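Local atomic coordinates of polyhomeotic-proximal chromatin protein (Drosophila melanogaster, PDB entry 1PK1), a protein that acts within Polycomb group complexes that maintain the transcriptionally repressed state of homeotic genes throughout development, and is represented here by its SAM domain. Residues 52-57 / 67-72. The protein carries 1 engineered substitution. Numbering follows the deposited sequence.
Sequences LKEKHL and PARKIV. Engineered in segment 67-72: Arg69 (natural residue Leu).
The flat carboxylate of Glu54 lies against Val72, its OE1 3.7 Å from Val72 CG1, while OE2 sits beside CA and CG of the engineered Arg69. Its plane and that of the Arg69 guanidinium stand 53° apart, and with OE2 6.1 Å from Arg69 NE the two charges make no salt bridge. The His56 ring, which lies away from the partner helix, takes Lys55 CG over the centre of one face and Lys53 N at its edge, where ND1 accepts an in-plane hydrogen bond (3.1 Å) just before helix 54-59 starts. With Glu54 CG anti to its carbonyl carbon (chi1 -67°), CG comes 3.7 Å from Arg69 CA, and the bend at chi2 then carries the carboxylate over to Val72. One water donates to both Glu54 OE2 and Arg69 O; a second joins Lys53 NZ to Val72 O. Without this carboxylate, as with an alanine here, Val72 would probably be less covered and the water on Arg69 O would lose its second acceptor. Deeper in, Leu57 CB meets Ala68 CB at 3.7 Å, and Leu57 CD1 packs on Val72 CG2 at the same distance. Phe39 and Met63 also touch Leu57, while Leu52 and His56 pack on Leu70 of the Sex comb on midleg chain. Thus the short helix 54-59 is packed against the long C-terminal helix 65-78, as in the five-helix bundle of SAM domains.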
ATOM      1  N   LEU A  52      -3.016  -4.916  -4.226  1.00 14.02           N
ATOM      2  CA  LEU A  52      -3.805  -4.107  -5.146  1.00 16.72           C
ATOM      3  C   LEU A  52      -4.915  -4.916  -5.818  1.00 18.45           C
ATOM      4  O   LEU A  52      -4.647  -5.876  -6.531  1.00 21.37           O
ATOM      5  CB  LEU A  52      -2.869  -3.502  -6.201  1.00 17.92           C
ATOM      6  CG  LEU A  52      -3.306  -2.317  -7.059  1.00 19.82           C
ATOM      7  CD1 LEU A  52      -3.700  -1.130  -6.182  1.00 18.81           C
ATOM      8  CD2 LEU A  52      -2.145  -1.936  -7.970  1.00 19.25           C
ATOM      9  N   LYS A  53      -6.162  -4.523  -5.584  1.00 16.90           N
ATOM     10  CA  LYS A  53      -7.294  -5.219  -6.182  1.00 18.25           C
ATOM     11  C   LYS A  53      -8.125  -4.280  -7.052  1.00 16.77           C
ATOM     12  O   LYS A  53      -7.923  -3.069  -7.047  1.00 13.79           O
ATOM     13  CB  LYS A  53      -8.160  -5.846  -5.084  1.00 19.53           C
ATOM     14  CG  LYS A  53      -7.397  -6.815  -4.191  1.00 24.40           C
ATOM     15  CD  LYS A  53      -6.732  -7.926  -5.000  1.00 26.70           C
ATOM     16  CE  LYS A  53      -5.837  -8.795  -4.120  1.00 30.68           C
ATOM     17  NZ  LYS A  53      -5.128  -9.837  -4.917  1.00 34.65           N
ATOM     18  N   GLU A  54      -9.062  -4.846  -7.805  1.00 17.30           N
ATOM     19  CA  GLU A  54      -9.900  -4.049  -8.691  1.00 19.10           C
ATOM     20  C   GLU A  54     -10.510  -2.816  -8.039  1.00 17.43           C
ATOM     21  O   GLU A  54     -10.535  -1.748  -8.644  1.00 17.55           O
ATOM     22  CB  GLU A  54     -11.009  -4.915  -9.301  1.00 20.40           C
ATOM     23  CG  GLU A  54     -10.486  -5.987 -10.254  1.00 23.38           C
ATOM     24  CD  GLU A  54     -10.297  -7.342  -9.591  1.00 26.29           C
ATOM     25  OE1 GLU A  54      -9.912  -7.394  -8.401  1.00 26.16           O
ATOM     26  OE2 GLU A  54     -10.527  -8.363 -10.274  1.00 25.52           O
ATOM     27  N   LYS A  55     -10.996  -2.947  -6.809  1.00 17.66           N
ATOM     28  CA  LYS A  55     -11.599  -1.801  -6.137  1.00 16.94           C
ATOM     29  C   LYS A  55     -10.617  -0.631  -6.019  1.00 17.70           C
ATOM     30  O   LYS A  55     -11.003   0.522  -6.144  1.00 15.33           O
ATOM     31  CB  LYS A  55     -12.101  -2.190  -4.739  1.00 20.05           C
ATOM     32  CG  LYS A  55     -10.988  -2.556  -3.761  1.00 19.95           C
ATOM     33  CD  LYS A  55     -11.520  -2.818  -2.362  1.00 26.20           C
ATOM     34  CE  LYS A  55     -12.441  -4.022  -2.325  1.00 28.79           C
ATOM     35  NZ  LYS A  55     -12.887  -4.313  -0.931  1.00 31.47           N
ATOM     36  N   HIS A  56      -9.347  -0.935  -5.779  1.00 16.87           N
ATOM     37  CA  HIS A  56      -8.329   0.103  -5.638  1.00 15.86           C
ATOM     38  C   HIS A  56      -7.963   0.725  -6.979  1.00 14.59           C
ATOM     39  O   HIS A  56      -7.893   1.941  -7.106  1.00 16.01           O
ATOM     40  CB  HIS A  56      -7.064  -0.475  -4.992  1.00 15.15           C
ATOM     41  CG  HIS A  56      -7.308  -1.150  -3.680  1.00 16.79           C
ATOM     42  ND1 HIS A  56      -7.102  -2.500  -3.489  1.00 17.40           N
ATOM     43  CD2 HIS A  56      -7.754  -0.666  -2.498  1.00 17.73           C
ATOM     44  CE1 HIS A  56      -7.414  -2.819  -2.246  1.00 20.69           C
ATOM     45  NE2 HIS A  56      -7.813  -1.724  -1.623  1.00 19.11           N
ATOM     46  N   LEU A  57      -7.721  -0.118  -7.977  1.00 14.56           N
ATOM     47  CA  LEU A  57      -7.361   0.363  -9.300  1.00 14.32           C
ATOM     48  C   LEU A  57      -8.472   1.230  -9.887  1.00 16.22           C
ATOM     49  O   LEU A  57      -8.211   2.267 -10.490  1.00 16.27           O
ATOM     50  CB  LEU A  57      -7.085  -0.834 -10.218  1.00 16.51           C
ATOM     51  CG  LEU A  57      -5.854  -1.651  -9.804  1.00 14.23           C
ATOM     52  CD1 LEU A  57      -5.809  -2.982 -10.525  1.00 15.88           C
ATOM     53  CD2 LEU A  57      -4.611  -0.835 -10.102  1.00 17.54           C
ATOM     54  N   PRO A  67      -9.474  -3.385 -17.652  1.00 17.04           N
ATOM     55  CA  PRO A  67      -8.015  -3.355 -17.515  1.00 16.42           C
ATOM     56  C   PRO A  67      -7.581  -3.733 -16.101  1.00 15.87           C
ATOM     57  O   PRO A  67      -6.624  -4.486 -15.917  1.00 15.14           O
ATOM     58  CB  PRO A  67      -7.670  -1.908 -17.863  1.00 18.08           C
ATOM     59  CG  PRO A  67      -8.709  -1.564 -18.877  1.00 19.62           C
ATOM     60  CD  PRO A  67      -9.968  -2.133 -18.253  1.00 17.73           C
ATOM     61  N   ALA A  68      -8.301  -3.214 -15.111  1.00 15.96           N
ATOM     62  CA  ALA A  68      -8.008  -3.490 -13.705  1.00 15.93           C
ATOM     63  C   ALA A  68      -8.093  -4.984 -13.405  1.00 14.92           C
ATOM     64  O   ALA A  68      -7.202  -5.560 -12.788  1.00 14.04           O
ATOM     65  CB  ALA A  68      -8.986  -2.728 -12.810  1.00 16.18           C
ATOM     66  N   ARG A  69      -9.174  -5.612 -13.848  1.00 16.24           N
ATOM     67  CA  ARG A  69      -9.353  -7.037 -13.607  1.00 16.98           C
ATOM     68  C   ARG A  69      -8.227  -7.850 -14.231  1.00 15.23           C
ATOM     69  O   ARG A  69      -7.735  -8.799 -13.631  1.00 16.89           O
ATOM     70  CB  ARG A  69     -10.689  -7.515 -14.181  1.00 19.48           C
ATOM     71  CG  ARG A  69     -10.880  -9.025 -14.089  1.00 23.76           C
ATOM     72  CD  ARG A  69     -12.229  -9.464 -14.643  1.00 27.80           C
ATOM     73  NE  ARG A  69     -12.360  -9.191 -16.072  1.00 30.93           N
ATOM     74  CZ  ARG A  69     -11.617  -9.764 -17.015  1.00 33.14           C
ATOM     75  NH1 ARG A  69     -10.682 -10.646 -16.687  1.00 35.77           N
ATOM     76  NH2 ARG A  69     -11.822  -9.468 -18.290  1.00 34.24           N
ATOM     77  N   LYS A  70      -7.823  -7.471 -15.439  1.00 14.76           N
ATOM     78  CA  LYS A  70      -6.771  -8.190 -16.140  1.00 17.02           C
ATOM     79  C   LYS A  70      -5.419  -8.058 -15.454  1.00 16.33           C
ATOM     80  O   LYS A  70      -4.645  -9.007 -15.421  1.00 16.25           O
ATOM     81  CB  LYS A  70      -6.708  -7.715 -17.593  1.00 15.99           C
ATOM     82  CG  LYS A  70      -8.002  -8.025 -18.342  1.00 17.65           C
ATOM     83  CD  LYS A  70      -8.103  -7.351 -19.694  1.00 16.26           C
ATOM     84  CE  LYS A  70      -9.436  -7.720 -20.355  1.00 20.35           C
ATOM     85  NZ  LYS A  70      -9.620  -7.094 -21.693  1.00 17.85           N
ATOM     86  N   ILE A  71      -5.137  -6.886 -14.900  1.00 17.56           N
ATOM     87  CA  ILE A  71      -3.877  -6.695 -14.199  1.00 16.47           C
ATOM     88  C   ILE A  71      -3.884  -7.584 -12.954  1.00 15.32           C
ATOM     89  O   ILE A  71      -2.958  -8.366 -12.728  1.00 14.99           O
ATOM     90  CB  ILE A  71      -3.681  -5.215 -13.793  1.00 16.13           C
ATOM     91  CG1 ILE A  71      -3.406  -4.367 -15.037  1.00 15.65           C
ATOM     92  CG2 ILE A  71      -2.538  -5.093 -12.793  1.00 16.74           C
ATOM     93  CD1 ILE A  71      -3.323  -2.876 -14.771  1.00 17.61           C
ATOM     94  N   VAL A  72      -4.944  -7.479 -12.157  1.00 15.54           N
ATOM     95  CA  VAL A  72      -5.069  -8.273 -10.936  1.00 17.50           C
ATOM     96  C   VAL A  72      -4.927  -9.761 -11.267  1.00 17.33           C
ATOM     97  O   VAL A  72      -4.270 -10.514 -10.540  1.00 17.86           O
ATOM     98  CB  VAL A  72      -6.438  -8.008 -10.245  1.00 18.02           C
ATOM     99  CG1 VAL A  72      -6.584  -8.872  -8.995  1.00 19.34           C
ATOM    100  CG2 VAL A  72      -6.550  -6.527  -9.880  1.00 18.61           C
TER
HETATM  101  O   HOH W   1      -3.696 -10.063  -7.648  1.00 24.36           O
HETATM  102  O   HOH W   2      -8.952 -10.300 -11.652  1.00 22.46           O